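PDB 2PT5: shikimate kinase from Aquifex aeolicus, which probably catalyses the ATP-dependent phosphorylation of the 3-hydroxyl group of shikimate, a magnesium-requiring step on the pathway to chorismate and the aromatic amino acids. Local coordinates for residues Y4-M9 against I74-G79. Numbering follows the deposited sequence.
Sequences YLIGFM and ISTGGG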
loop_
_atom_site.group_PDB
_atom_site.type_symbol
_atom_site.label_atom_id
_atom_site.label_comp_id
_atom_site.label_asym_id
_atom_site.label_seq_id
_atom_site.Cartn_x
_atom_site.Cartn_y
_atom_site.Cartn_z
ATOM N N TYR A 4 -5.212 -6.888 2.343
ATOM C CA TYR A 4 -4.055 -6.049 2.067
ATOM C C TYR A 4 -4.341 -4.995 1.016
ATOM O O TYR A 4 -4.894 -5.298 -0.041
ATOM C CB TYR A 4 -2.874 -6.909 1.614
ATOM C CG TYR A 4 -2.488 -7.982 2.606
ATOM C CD1 TYR A 4 -3.046 -9.257 2.535
ATOM C CD2 TYR A 4 -1.566 -7.717 3.622
ATOM C CE1 TYR A 4 -2.691 -10.252 3.458
ATOM C CE2 TYR A 4 -1.207 -8.702 4.550
ATOM C CZ TYR A 4 -1.771 -9.970 4.461
ATOM O OH TYR A 4 -1.414 -10.952 5.371
ATOM N N LEU A 5 -3.958 -3.755 1.305
ATOM C CA LEU A 5 -4.166 -2.669 0.354
ATOM C C LEU A 5 -2.822 -2.314 -0.267
ATOM O O LEU A 5 -1.854 -2.081 0.442
ATOM C CB LEU A 5 -4.759 -1.441 1.050
ATOM C CG LEU A 5 -6.085 -1.627 1.795
ATOM C CD1 LEU A 5 -6.566 -0.268 2.279
ATOM C CD2 LEU A 5 -7.125 -2.280 0.895
ATOM N N ILE A 6 -2.764 -2.282 -1.595
ATOM C CA ILE A 6 -1.521 -1.965 -2.278
ATOM C C ILE A 6 -1.752 -0.893 -3.329
ATOM O O ILE A 6 -2.877 -0.693 -3.790
ATOM C CB ILE A 6 -0.914 -3.233 -2.941
ATOM C CG1 ILE A 6 -1.750 -3.661 -4.150
ATOM C CG2 ILE A 6 -0.886 -4.372 -1.937
ATOM C CD1 ILE A 6 -1.278 -4.965 -4.799
ATOM N N GLY A 7 -0.683 -0.199 -3.699
ATOM C CA GLY A 7 -0.788 0.850 -4.695
ATOM C C GLY A 7 0.183 1.965 -4.367
ATOM O O GLY A 7 0.955 1.862 -3.404
ATOM N N PHE A 8 0.143 3.042 -5.146
ATOM C CA PHE A 8 1.050 4.154 -4.903
ATOM C C PHE A 8 0.683 4.920 -3.629
ATOM O O PHE A 8 -0.462 4.890 -3.159
ATOM C CB PHE A 8 1.092 5.098 -6.120
ATOM C CG PHE A 8 1.570 4.431 -7.384
ATOM C CD1 PHE A 8 0.658 3.962 -8.334
ATOM C CD2 PHE A 8 2.929 4.221 -7.603
ATOM C CE1 PHE A 8 1.092 3.291 -9.487
ATOM C CE2 PHE A 8 3.374 3.553 -8.751
ATOM C CZ PHE A 8 2.449 3.087 -9.696
HETATM N N MSE A 9 1.685 5.596 -3.080
HETATM C CA MSE A 9 1.556 6.377 -1.856
HETATM C C MSE A 9 0.361 7.329 -1.820
HETATM O O MSE A 9 -0.270 7.511 -0.778
HETATM C CB MSE A 9 2.845 7.173 -1.640
HETATM C CG MSE A 9 2.729 8.324 -0.657
HETATM SE SE MSE A 9 3.548 9.930 -1.391
HETATM C CE MSE A 9 1.948 10.868 -1.941
ATOM N N ILE A 74 -4.386 -4.272 6.352
ATOM C CA ILE A 74 -3.022 -3.770 6.348
ATOM C C ILE A 74 -2.740 -2.999 5.067
ATOM O O ILE A 74 -2.889 -3.552 3.976
ATOM C CB ILE A 74 -2.020 -4.934 6.435
ATOM C CG1 ILE A 74 -2.180 -5.663 7.769
ATOM C CG2 ILE A 74 -0.608 -4.425 6.268
ATOM C CD1 ILE A 74 -1.492 -7.017 7.784
ATOM N N SER A 75 -2.356 -1.728 5.204
ATOM C CA SER A 75 -2.004 -0.905 4.052
ATOM C C SER A 75 -0.493 -1.080 3.913
ATOM O O SER A 75 0.214 -1.189 4.915
ATOM C CB SER A 75 -2.357 0.573 4.290
ATOM O OG SER A 75 -1.719 1.076 5.455
ATOM N N THR A 76 -0.007 -1.135 2.679
ATOM C CA THR A 76 1.420 -1.335 2.430
ATOM C C THR A 76 2.078 -0.111 1.791
ATOM O O THR A 76 1.399 0.764 1.256
ATOM C CB THR A 76 1.637 -2.557 1.512
ATOM O OG1 THR A 76 0.995 -2.325 0.251
ATOM C CG2 THR A 76 1.036 -3.813 2.141
ATOM N N GLY A 77 3.401 -0.049 1.850
ATOM C CA GLY A 77 4.104 1.082 1.260
ATOM C C GLY A 77 4.211 0.922 -0.244
ATOM O O GLY A 77 3.911 -0.146 -0.769
ATOM N N GLY A 78 4.637 1.975 -0.940
ATOM C CA GLY A 78 4.759 1.901 -2.389
ATOM C C GLY A 78 5.603 0.738 -2.889
ATOM O O GLY A 78 5.178 -0.025 -3.763
ATOM N N GLY A 79 6.796 0.599 -2.320
ATOM C CA GLY A 79 7.708 -0.456 -2.720
ATOM C C GLY A 79 7.294 -1.843 -2.285
ATOM O O GLY A 79 7.385 -2.803 -3.060
HETATM O O HOH W 1 1.582 -0.695 -2.031
#
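The carbonyl oxygen of L5 is gripped twice by T76: the backbone N of T76 donates to L5 O at 3.1 Å, almost in line with the C=O bond, and OG1 of T76 donates to L5 O at 2.9 Å from a more bent approach (137° at the oxygen). This double grip lies where two neighbouring parallel strands of the P-loop kinase sheet, 2-6 and 72-75, reach their C-terminal ends, and it illustrates how a side chain can reinforce the last backbone bond of a parallel ladder. One step back the ladder is regular, L5 N donating to I74 O at 2.9 Å. The threonine hydroxyl sits between its own backbone N and carbonyl carbon (chi1 61°), which brings it up to L5 O and alongside CG2 of I6, 3.5 Å from OG1.

Past the last bridge, a water joins the two segments. It accepts from G7 N at 2.9 Å and donates to both T76 OG1 and G77 O; OG1 thus donates to L5 O and accepts from the water. A valine in place of this threonine would probably leave L5 O with only the backbone donor and the water without one of its acceptors. G7, whose N holds the water, fits the start of the Walker A motif; G78, farther along, is a predicted substrate-binding residue. The backbones draw together again there, G7 O lying 3.9 Å from G78 CA, and K13 of the P-loop bonds to both G7 O and T76 O.

On the opposite side of the sheet from L5 and S75, under helix 52-66, Y4 and I74 lie side by side and point the same way. Ring atom CE2 of Y4 meets CD1 of I74 obliquely, at 3.7 Å.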